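Local coordinates for protein CD180 antigen (Mus musculus, PDB 3T6Q) that may cooperate with MD-1 and TLR4 to mediate the innate immune response of B cells to bacterial lipopolysaccharide, leading to NF-kappa-B activation, at residues Leu83-Thr89 with Leu107-Ile113; Tyr265-Ile269 with His289-Leu293; Ser419-His425 with Gln443-Pro449. The contacts are given in a common frame with arbitrary orientation. Where two conformers were deposited one is given. Numbering follows the deposited sequence.

Overall arrangement
The three contacts each join consecutive turns of the leucine-rich-repeat solenoid and lie in series without touching; centres lie about 43 Å (interactions 1 and 2), about 40 Å (2 and 3) and about 53 Å (1 and 3) apart. Interaction 1 pairs two neighbouring strands of the long parallel sheet, so main-chain hydrogen bonds dominate, with leucines on one face and a mixed face that meets Lymphocyte antigen 86. Interactions 2 and 3 pair loops and touch no other chain. In 2 an aromatic contact, apolar packing and two waters join them; in 3 buried phenylalanines and leucines combine with a serine hydroxyl hydrogen bond and water bridges. All are partly buried, with exposed residues only in 2 and 3.

Interaction 1: residues Leu83-Thr89 with Leu107-Ile113; sequences LDTLVLT and LKHLFFI
Strands 85-87 and 109-111 run parallel, their axes 2° apart in direction and 4.9 Å at closest approach. The register sets T85 beside H109, L86 beside L110 and V87 beside F111, with CA-CA distances of 4.8, 5.1 and 4.7 Å. D84 O accepts from K108 N (2.9 Å) and H109 N (3.1 Å); L86 N gives to H109 O (3.1 Å), F111 N to L86 O (3.0 Å) and L88 N to F111 O (2.8 Å). CA-H...O contacts, such as T85 CA to H109 O at 3.3 Å, lie between them. These are adjoining strands of LRR 3 and LRR 4, one 24-residue repeat apart, in the parallel sheet of the horseshoe; L62 precedes and L134 follows L86 and L110 in the leucine row. L86 and L110 share the t,p rotamer, bringing L86 CD2 to 3.9 Å from L110 CD1, while L107 CD1 meets L83 CD1 at 3.8 Å. L88 CD1 approaches F112 CE2 (3.5 Å). T85, V87, H109 and F111 occupy the other face. V87 CG1 packs on F111 CB at 3.9 Å, and the F111 ring (chi1 m) stacks with Y135. K108 is salt-bridged to E132. T89, F111 and I113 pack against Lymphocyte antigen 86.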
loop_
_atom_site.group_PDB
_atom_site.type_symbol
_atom_site.label_atom_id
_atom_site.label_comp_id
_atom_site.label_asym_id
_atom_site.label_seq_id
_atom_site.Cartn_x
_atom_site.Cartn_y
_atom_site.Cartn_z
ATOM N N LEU A 83 -2.434 -5.287 28.686
ATOM C CA LEU A 83 -3.052 -4.936 27.390
ATOM C C LEU A 83 -3.669 -6.167 26.718
ATOM O O LEU A 83 -3.008 -7.200 26.551
ATOM C CB LEU A 83 -2.000 -4.345 26.461
ATOM C CG LEU A 83 -2.289 -3.023 25.732
ATOM C CD1 LEU A 83 -1.578 -3.022 24.394
ATOM C CD2 LEU A 83 -3.729 -2.600 25.600
ATOM N N ASP A 84 -4.949 -6.054 26.374
ATOM C CA ASP A 84 -5.688 -7.139 25.702
ATOM C C ASP A 84 -5.818 -6.889 24.170
ATOM O O ASP A 84 -5.614 -7.803 23.385
ATOM C CB ASP A 84 -7.072 -7.254 26.356
ATOM C CG ASP A 84 -7.892 -8.426 25.818
ATOM O OD1 ASP A 84 -7.427 -9.581 25.886
ATOM O OD2 ASP A 84 -9.021 -8.203 25.344
ATOM N N THR A 85 -6.134 -5.647 23.779
ATOM C CA THR A 85 -6.371 -5.268 22.351
ATOM C C THR A 85 -5.521 -4.053 22.056
ATOM O O THR A 85 -5.523 -3.098 22.829
ATOM C CB THR A 85 -7.862 -4.927 22.122
ATOM O OG1 THR A 85 -8.615 -6.123 22.327
ATOM C CG2 THR A 85 -8.168 -4.414 20.656
ATOM N N LEU A 86 -4.760 -4.112 20.974
ATOM C CA LEU A 86 -4.033 -2.918 20.533
ATOM C C LEU A 86 -4.402 -2.656 19.048
ATOM O O LEU A 86 -4.340 -3.571 18.244
ATOM C CB LEU A 86 -2.546 -3.208 20.655
ATOM C CG LEU A 86 -1.587 -2.131 20.067
ATOM C CD1 LEU A 86 -1.829 -0.811 20.754
ATOM C CD2 LEU A 86 -0.152 -2.638 20.151
ATOM N N VAL A 87 -4.840 -1.441 18.726
ATOM C CA VAL A 87 -5.258 -1.146 17.335
ATOM C C VAL A 87 -4.278 -0.126 16.730
ATOM O O VAL A 87 -4.236 1.013 17.182
ATOM C CB VAL A 87 -6.655 -0.539 17.310
ATOM C CG1 VAL A 87 -7.181 -0.391 15.866
ATOM C CG2 VAL A 87 -7.662 -1.388 18.122
ATOM N N LEU A 88 -3.485 -0.548 15.750
ATOM C CA LEU A 88 -2.511 0.359 15.076
ATOM C C LEU A 88 -2.889 0.597 13.612
ATOM O O LEU A 88 -2.063 0.998 12.782
ATOM C CB LEU A 88 -1.084 -0.228 15.167
ATOM C CG LEU A 88 -0.486 0.067 16.575
ATOM C CD1 LEU A 88 0.640 -0.933 16.807
ATOM C CD2 LEU A 88 0.011 1.522 16.714
ATOM N N THR A 89 -4.129 0.274 13.303
ATOM C CA THR A 89 -4.665 0.377 11.954
ATOM C C THR A 89 -4.452 1.775 11.342
ATOM O O THR A 89 -4.645 2.775 12.023
ATOM C CB THR A 89 -6.160 0.041 12.007
ATOM O OG1 THR A 89 -6.258 -1.364 12.312
ATOM C CG2 THR A 89 -6.839 0.308 10.612
ATOM N N LEU A 107 -1.140 -10.005 25.376
ATOM C CA LEU A 107 -1.949 -9.415 24.297
ATOM C C LEU A 107 -2.777 -10.493 23.583
ATOM O O LEU A 107 -2.246 -11.547 23.256
ATOM C CB LEU A 107 -1.059 -8.738 23.271
ATOM C CG LEU A 107 -1.830 -7.780 22.341
ATOM C CD1 LEU A 107 -2.352 -6.559 23.107
ATOM C CD2 LEU A 107 -0.960 -7.428 21.170
ATOM N N LYS A 108 -4.052 -10.216 23.322
ATOM C CA LYS A 108 -4.892 -11.197 22.607
ATOM C C LYS A 108 -5.256 -10.850 21.150
ATOM O O LYS A 108 -5.266 -11.740 20.283
ATOM C CB LYS A 108 -6.116 -11.542 23.427
ATOM C CG LYS A 108 -5.712 -12.218 24.758
ATOM C CD LYS A 108 -6.677 -13.281 25.218
ATOM C CE LYS A 108 -8.074 -12.740 25.432
ATOM N NZ LYS A 108 -9.069 -13.848 25.564
ATOM N N HIS A 109 -5.465 -9.564 20.878
ATOM C CA HIS A 109 -5.957 -9.128 19.538
ATOM C C HIS A 109 -5.147 -7.932 19.091
ATOM O O HIS A 109 -5.020 -6.932 19.809
ATOM C CB HIS A 109 -7.424 -8.733 19.650
ATOM C CG HIS A 109 -8.269 -9.728 20.457
ATOM N ND1 HIS A 109 -8.552 -10.959 20.009
ATOM C CD2 HIS A 109 -8.846 -9.627 21.735
ATOM C CE1 HIS A 109 -9.310 -11.623 20.943
ATOM N NE2 HIS A 109 -9.483 -10.799 21.994
ATOM N N LEU A 110 -4.605 -8.030 17.902
ATOM C CA LEU A 110 -3.756 -6.953 17.395
ATOM C C LEU A 110 -4.269 -6.605 16.001
ATOM O O LEU A 110 -4.434 -7.515 15.173
ATOM C CB LEU A 110 -2.294 -7.412 17.344
ATOM C CG LEU A 110 -1.265 -6.487 16.659
ATOM C CD1 LEU A 110 -1.193 -5.174 17.399
ATOM C CD2 LEU A 110 0.120 -7.107 16.644
ATOM N N PHE A 111 -4.530 -5.315 15.767
ATOM C CA PHE A 111 -4.987 -4.816 14.439
ATOM C C PHE A 111 -3.856 -3.995 13.807
ATOM O O PHE A 111 -3.364 -2.997 14.383
ATOM C CB PHE A 111 -6.228 -3.975 14.619
ATOM C CG PHE A 111 -7.409 -4.760 15.180
ATOM C CD1 PHE A 111 -8.421 -5.234 14.333
ATOM C CD2 PHE A 111 -7.446 -5.134 16.547
ATOM C CE1 PHE A 111 -9.515 -5.953 14.839
ATOM C CE2 PHE A 111 -8.520 -5.902 17.053
ATOM C CZ PHE A 111 -9.553 -6.306 16.190
ATOM N N PHE A 112 -3.425 -4.447 12.657
ATOM C CA PHE A 112 -2.321 -3.818 11.921
ATOM C C PHE A 112 -2.786 -3.576 10.470
ATOM O O PHE A 112 -2.023 -3.716 9.528
ATOM C CB PHE A 112 -1.110 -4.748 11.954
ATOM C CG PHE A 112 0.122 -4.111 12.511
ATOM C CD1 PHE A 112 1.146 -3.695 11.663
ATOM C CD2 PHE A 112 0.267 -3.949 13.893
ATOM C CE1 PHE A 112 2.291 -3.108 12.165
ATOM C CE2 PHE A 112 1.433 -3.375 14.410
ATOM C CZ PHE A 112 2.419 -2.941 13.543
ATOM N N ILE A 113 -4.048 -3.180 10.325
ATOM C CA ILE A 113 -4.678 -3.022 9.003
ATOM C C ILE A 113 -4.126 -1.772 8.281
ATOM O O ILE A 113 -3.972 -0.703 8.873
ATOM C CB ILE A 113 -6.237 -2.988 9.185
ATOM C CG1 ILE A 113 -6.755 -4.361 9.655
ATOM C CG2 ILE A 113 -6.969 -2.533 7.905
ATOM C CD1 ILE A 113 -8.144 -4.324 10.307
#

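Interaction 2: residues Tyr265-Ile269 with His289-Leu293; sequences YFFNI and HLSEL
Two irregular loops lie side by side, F267 CA 4.7 Å from L290 CA, spreading to 7.1 Å between I269 CA and L293 CA. H289 and N268 have positive phi (61° and 63°). At one end the Y265 ring (chi1 t) presents its edge to the face of H289 (chi1 m) in a T-shaped pair, centroids 5.2 Å apart, planes at 64°, Y265 CD2 3.6 Å from H289 CG. F267 CB fits against H289 O at 3.2 Å, its t rotamer bringing F267 CE2 to 3.5 Å from S291 OG. L290 (m,t) fills the hollow between F266 and I269: its CD2 reaches F266 CB at 3.8 Å and I269 CD1 at 4.4 Å. I269 (t,t) also meets L293, CD1 to CD2 4.1 Å. Water occupies the widening gap: one accepts from S291 N (2.9 Å) and N268 N (3.2 Å), another from I269 N (3.2 Å) and donates to E292 O (2.8 Å). Such stacking of equivalent loops characterises successive leucine-rich repeats, here LRR 8 and LRR 9. The loops follow strands 255-260 and 282-284; F266 and I269 pack on L285 and F274, and L290 N is hydrogen-bonded to the side chain of N311, after strand 305-307.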
loop_
_atom_site.group_PDB
_atom_site.type_symbol
_atom_site.label_atom_id
_atom_site.label_comp_id
_atom_site.label_asym_id
_atom_site.label_seq_id
_atom_site.Cartn_x
_atom_site.Cartn_y
_atom_site.Cartn_z
ATOM N N TYR A 265 -23.383 -16.027 -10.618
ATOM C CA TYR A 265 -24.458 -16.061 -11.604
ATOM C C TYR A 265 -24.952 -17.490 -11.852
ATOM O O TYR A 265 -24.417 -18.189 -12.711
ATOM C CB TYR A 265 -23.996 -15.397 -12.899
ATOM C CG TYR A 265 -25.088 -15.119 -13.912
ATOM C CD1 TYR A 265 -25.042 -15.698 -15.193
ATOM C CD2 TYR A 265 -26.167 -14.276 -13.603
ATOM C CE1 TYR A 265 -26.029 -15.439 -16.128
ATOM C CE2 TYR A 265 -27.159 -14.009 -14.543
ATOM C CZ TYR A 265 -27.077 -14.600 -15.796
ATOM O OH TYR A 265 -28.043 -14.354 -16.731
ATOM N N PHE A 266 -25.975 -17.907 -11.093
ATOM C CA PHE A 266 -26.564 -19.229 -11.237
ATOM C C PHE A 266 -27.692 -19.329 -12.285
ATOM O O PHE A 266 -27.772 -20.348 -12.948
ATOM C CB PHE A 266 -27.075 -19.787 -9.900
ATOM C CG PHE A 266 -25.988 -20.338 -8.980
ATOM C CD1 PHE A 266 -25.850 -21.735 -8.785
ATOM C CD2 PHE A 266 -25.148 -19.490 -8.239
ATOM C CE1 PHE A 266 -24.871 -22.235 -7.890
ATOM C CE2 PHE A 266 -24.182 -19.985 -7.346
ATOM C CZ PHE A 266 -24.034 -21.358 -7.184
ATOM N N PHE A 267 -28.526 -18.302 -12.447
ATOM C CA PHE A 267 -29.628 -18.309 -13.468
ATOM C C PHE A 267 -29.590 -19.469 -14.499
ATOM O O PHE A 267 -28.555 -19.707 -15.134
ATOM C CB PHE A 267 -29.684 -16.953 -14.211
ATOM C CG PHE A 267 -30.769 -16.878 -15.265
ATOM C CD1 PHE A 267 -30.447 -16.968 -16.629
ATOM C CD2 PHE A 267 -32.115 -16.729 -14.903
ATOM C CE1 PHE A 267 -31.444 -16.907 -17.610
ATOM C CE2 PHE A 267 -33.115 -16.676 -15.880
ATOM C CZ PHE A 267 -32.781 -16.766 -17.234
ATOM N N ASN A 268 -30.709 -20.181 -14.675
ATOM C CA ASN A 268 -30.783 -21.314 -15.653
ATOM C C ASN A 268 -29.824 -22.463 -15.308
ATOM O O ASN A 268 -29.124 -23.047 -16.135
ATOM C CB ASN A 268 -30.619 -20.889 -17.134
ATOM C CG ASN A 268 -31.124 -21.968 -18.116
ATOM O OD1 ASN A 268 -30.554 -22.201 -19.180
ATOM N ND2 ASN A 268 -32.185 -22.634 -17.738
ATOM N N ILE A 269 -29.859 -22.775 -14.040
ATOM C CA ILE A 269 -29.088 -23.800 -13.402
ATOM C C ILE A 269 -29.454 -25.230 -13.916
ATOM O O ILE A 269 -30.623 -25.550 -14.139
ATOM C CB ILE A 269 -29.394 -23.595 -11.896
ATOM C CG1 ILE A 269 -28.500 -24.358 -10.996
ATOM C CG2 ILE A 269 -30.835 -23.966 -11.552
ATOM C CD1 ILE A 269 -28.880 -24.077 -9.561
ATOM N N HIS A 289 -29.288 -14.510 -8.950
ATOM C CA HIS A 289 -30.122 -14.379 -10.196
ATOM C C HIS A 289 -30.999 -15.577 -10.491
ATOM O O HIS A 289 -31.320 -15.851 -11.644
ATOM C CB HIS A 289 -29.239 -14.058 -11.390
ATOM C CG HIS A 289 -28.350 -12.872 -11.157
ATOM N ND1 HIS A 289 -28.713 -11.615 -11.502
ATOM C CD2 HIS A 289 -27.111 -12.763 -10.501
ATOM C CE1 HIS A 289 -27.739 -10.751 -11.133
ATOM N NE2 HIS A 289 -26.756 -11.459 -10.532
ATOM N N LEU A 290 -31.376 -16.329 -9.464
ATOM C CA LEU A 290 -32.306 -17.463 -9.644
ATOM C C LEU A 290 -33.740 -17.020 -9.922
ATOM O O LEU A 290 -34.291 -16.181 -9.178
ATOM C CB LEU A 290 -32.307 -18.370 -8.389
ATOM C CG LEU A 290 -31.017 -19.112 -8.002
ATOM C CD1 LEU A 290 -31.100 -19.777 -6.594
ATOM C CD2 LEU A 290 -30.719 -20.142 -9.075
ATOM N N SER A 291 -34.348 -17.586 -10.964
ATOM C CA SER A 291 -35.770 -17.323 -11.266
ATOM C C SER A 291 -36.603 -18.574 -10.977
ATOM O O SER A 291 -37.834 -18.513 -10.890
ATOM C CB SER A 291 -35.942 -16.912 -12.729
ATOM O OG SER A 291 -35.409 -17.920 -13.564
ATOM N N GLU A 292 -35.926 -19.720 -10.849
ATOM C CA GLU A 292 -36.597 -21.000 -10.546
ATOM C C GLU A 292 -35.509 -22.057 -10.302
ATOM O O GLU A 292 -34.358 -21.865 -10.719
ATOM C CB GLU A 292 -37.533 -21.482 -11.704
ATOM C CG GLU A 292 -36.844 -21.907 -13.004
ATOM C CD GLU A 292 -37.841 -22.398 -14.051
ATOM O OE1 GLU A 292 -37.927 -23.615 -14.282
ATOM O OE2 GLU A 292 -38.571 -21.575 -14.627
ATOM N N LEU A 293 -35.909 -23.160 -9.679
ATOM C CA LEU A 293 -35.046 -24.325 -9.500
ATOM C C LEU A 293 -35.763 -25.525 -10.110
ATOM O O LEU A 293 -36.960 -25.674 -9.959
ATOM C CB LEU A 293 -34.728 -24.569 -8.012
ATOM C CG LEU A 293 -33.903 -23.518 -7.242
ATOM C CD1 LEU A 293 -33.828 -23.877 -5.796
ATOM C CD2 LEU A 293 -32.467 -23.420 -7.786
HETATM O O HOH W 1 -33.102 -19.528 -12.662
HETATM O O HOH W 2 -32.805 -22.018 -13.063
#

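Interaction 3: residues Ser419-His425 with Gln443-Pro449; sequences SPFQNLH and QLFDGLP
F421 (chi1 m) and L448 (m,t) form the apolar centre. L448 CD2 lies 3.8 Å from both F421 CB and L424 CB, and the F421 ring runs nearly parallel to that of F445 but slid aside: centroids 6.0 Å apart, planes at 24°, F421 CE2 to F445 CE1 3.9 Å. L430 of strand 429-431 packs against F421, F445 and L448, and P420 CD meets L444 CD1 at 4.1 Å. Around this centre the backbones repeat one another: type I turns S419-Q422 and Q443-D446 are each followed by a type II turn, F421-L424 and F445-L448. S419 CA faces L444 CA at 5.0 Å, and Q422 CA comes within 4.0 Å of G447 CA. G447 (phi 92°, psi 17°) must be glycine, since a CB would clash with Q422 CA and N423 N. A water links the two turns, accepting from F421 N (2.8 Å) and donating to L444 O (2.7 Å) and D446 O (2.8 Å). At one edge S419 OG donates to Q443 O (2.8 Å), while a second water donates to S419 OG (3.1 Å) and D446 OD2 (2.5 Å). At the other, P449 CG sits over the H425 ring, 4.1 Å from its centroid, in a CH-pi contact; G447 O receives weak bonds from L424 N (3.3 Å) and H425 ND1 (3.5 Å). Equivalent phenylalanines 24 residues apart, set in matching turns before strands 429-431 and 453-455, are typical of a leucine-rich-repeat solenoid, where such phenylalanines line up from repeat to repeat beneath the convex side.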
loop_
_atom_site.group_PDB
_atom_site.type_symbol
_atom_site.label_atom_id
_atom_site.label_comp_id
_atom_site.label_asym_id
_atom_site.label_seq_id
_atom_site.Cartn_x
_atom_site.Cartn_y
_atom_site.Cartn_z
ATOM N N SER A 419 -61.022 -14.101 14.861
ATOM C CA SER A 419 -59.889 -14.443 15.733
ATOM C C SER A 419 -58.776 -15.151 14.944
ATOM O O SER A 419 -58.671 -16.363 14.977
ATOM C CB SER A 419 -60.334 -15.309 16.916
ATOM O OG SER A 419 -61.320 -14.637 17.659
ATOM N N PRO A 420 -57.919 -14.361 14.260
ATOM C CA PRO A 420 -57.002 -14.957 13.315
ATOM C C PRO A 420 -55.932 -15.811 13.964
ATOM O O PRO A 420 -55.447 -16.730 13.304
ATOM C CB PRO A 420 -56.381 -13.746 12.564
ATOM C CG PRO A 420 -56.793 -12.528 13.310
ATOM C CD PRO A 420 -57.912 -12.878 14.240
ATOM N N PHE A 421 -55.601 -15.536 15.238
ATOM C CA PHE A 421 -54.520 -16.259 15.954
ATOM C C PHE A 421 -55.057 -17.369 16.872
ATOM O O PHE A 421 -54.324 -17.921 17.694
ATOM C CB PHE A 421 -53.685 -15.252 16.775
ATOM C CG PHE A 421 -53.267 -14.058 15.987
ATOM C CD1 PHE A 421 -52.245 -14.161 15.033
ATOM C CD2 PHE A 421 -53.928 -12.837 16.151
ATOM C CE1 PHE A 421 -51.890 -13.049 14.277
ATOM C CE2 PHE A 421 -53.579 -11.727 15.389
ATOM C CZ PHE A 421 -52.555 -11.832 14.447
ATOM N N GLN A 422 -56.312 -17.732 16.681
ATOM C CA GLN A 422 -56.972 -18.760 17.488
ATOM C C GLN A 422 -56.154 -20.069 17.457
ATOM O O GLN A 422 -55.687 -20.436 16.405
ATOM C CB GLN A 422 -58.345 -19.014 16.876
ATOM C CG GLN A 422 -59.198 -20.035 17.593
ATOM C CD GLN A 422 -60.623 -20.044 17.068
ATOM O OE1 GLN A 422 -61.397 -19.148 17.368
ATOM N NE2 GLN A 422 -60.965 -21.048 16.265
ATOM N N ASN A 423 -56.012 -20.772 18.588
ATOM C CA ASN A 423 -55.292 -22.065 18.587
ATOM C C ASN A 423 -53.785 -21.937 18.197
ATOM O O ASN A 423 -53.180 -22.847 17.659
ATOM C CB ASN A 423 -56.027 -23.108 17.709
ATOM C CG ASN A 423 -57.422 -23.498 18.264
ATOM O OD1 ASN A 423 -57.689 -23.388 19.458
ATOM N ND2 ASN A 423 -58.299 -23.974 17.386
ATOM N N LEU A 424 -53.182 -20.796 18.515
ATOM C CA LEU A 424 -51.731 -20.706 18.535
ATOM C C LEU A 424 -51.301 -20.700 20.012
ATOM O O LEU A 424 -50.759 -19.708 20.538
ATOM C CB LEU A 424 -51.241 -19.447 17.813
ATOM C CG LEU A 424 -51.362 -19.484 16.284
ATOM C CD1 LEU A 424 -50.867 -18.137 15.710
ATOM C CD2 LEU A 424 -50.615 -20.678 15.678
ATOM N N HIS A 425 -51.564 -21.834 20.658
ATOM C CA HIS A 425 -51.377 -21.988 22.096
ATOM C C HIS A 425 -49.959 -22.016 22.556
ATOM O O HIS A 425 -49.732 -22.018 23.739
ATOM C CB HIS A 425 -52.058 -23.289 22.537
ATOM C CG HIS A 425 -53.563 -23.199 22.627
ATOM N ND1 HIS A 425 -54.278 -22.162 22.115
ATOM C CD2 HIS A 425 -54.499 -24.093 23.164
ATOM C CE1 HIS A 425 -55.591 -22.363 22.350
ATOM N NE2 HIS A 425 -55.725 -23.545 22.987
ATOM N N GLN A 443 -62.192 -9.907 20.366
ATOM C CA GLN A 443 -61.855 -11.269 19.879
ATOM C C GLN A 443 -60.511 -11.334 19.126
ATOM O O GLN A 443 -60.007 -12.420 18.815
ATOM C CB GLN A 443 -62.971 -11.771 18.931
ATOM C CG GLN A 443 -64.383 -11.800 19.541
ATOM C CD GLN A 443 -65.206 -10.509 19.338
ATOM O OE1 GLN A 443 -66.408 -10.506 19.596
ATOM N NE2 GLN A 443 -64.570 -9.419 18.899
ATOM N N LEU A 444 -59.920 -10.184 18.857
ATOM C CA LEU A 444 -58.733 -10.161 17.954
ATOM C C LEU A 444 -57.624 -11.111 18.383
ATOM O O LEU A 444 -57.041 -11.823 17.535
ATOM C CB LEU A 444 -58.217 -8.727 17.742
ATOM C CG LEU A 444 -56.913 -8.555 16.932
ATOM C CD1 LEU A 444 -57.223 -8.991 15.516
ATOM C CD2 LEU A 444 -56.472 -7.096 16.982
ATOM N N PHE A 445 -57.373 -11.162 19.700
ATOM C CA PHE A 445 -56.277 -11.953 20.257
ATOM C C PHE A 445 -56.672 -13.212 20.988
ATOM O O PHE A 445 -55.860 -13.763 21.746
ATOM C CB PHE A 445 -55.339 -11.100 21.132
ATOM C CG PHE A 445 -54.624 -10.010 20.334
ATOM C CD1 PHE A 445 -53.869 -10.345 19.198
ATOM C CD2 PHE A 445 -54.744 -8.685 20.687
ATOM C CE1 PHE A 445 -53.236 -9.345 18.462
ATOM C CE2 PHE A 445 -54.086 -7.685 19.981
ATOM C CZ PHE A 445 -53.356 -8.004 18.850
ATOM N N ASP A 446 -57.879 -13.683 20.745
ATOM C CA ASP A 446 -58.293 -14.969 21.304
ATOM C C ASP A 446 -57.379 -16.089 20.830
ATOM O O ASP A 446 -56.976 -16.131 19.658
ATOM C CB ASP A 446 -59.722 -15.326 20.882
ATOM C CG ASP A 446 -60.798 -14.511 21.608
ATOM O OD1 ASP A 446 -60.535 -13.939 22.673
ATOM O OD2 ASP A 446 -61.933 -14.454 21.094
ATOM N N GLY A 447 -57.074 -17.014 21.733
ATOM C CA GLY A 447 -56.325 -18.196 21.370
ATOM C C GLY A 447 -54.826 -18.040 21.540
ATOM O O GLY A 447 -54.066 -18.856 21.041
ATOM N N LEU A 448 -54.401 -17.019 22.299
ATOM C CA LEU A 448 -52.983 -16.794 22.598
ATOM C C LEU A 448 -52.684 -16.887 24.109
ATOM O O LEU A 448 -52.166 -15.939 24.694
ATOM C CB LEU A 448 -52.540 -15.419 22.060
ATOM C CG LEU A 448 -52.750 -15.329 20.541
ATOM C CD1 LEU A 448 -52.484 -13.878 20.124
ATOM C CD2 LEU A 448 -51.828 -16.324 19.853
ATOM N N PRO A 449 -52.992 -18.042 24.737
ATOM C CA PRO A 449 -52.767 -18.150 26.195
ATOM C C PRO A 449 -51.310 -18.076 26.653
ATOM O O PRO A 449 -51.058 -17.723 27.808
ATOM C CB PRO A 449 -53.381 -19.541 26.537
ATOM C CG PRO A 449 -53.228 -20.337 25.247
ATOM C CD PRO A 449 -53.531 -19.293 24.168
HETATM O O HOH W 3 -63.035 -16.251 19.697
HETATM O O HOH W 4 -57.082 -14.490 17.381
#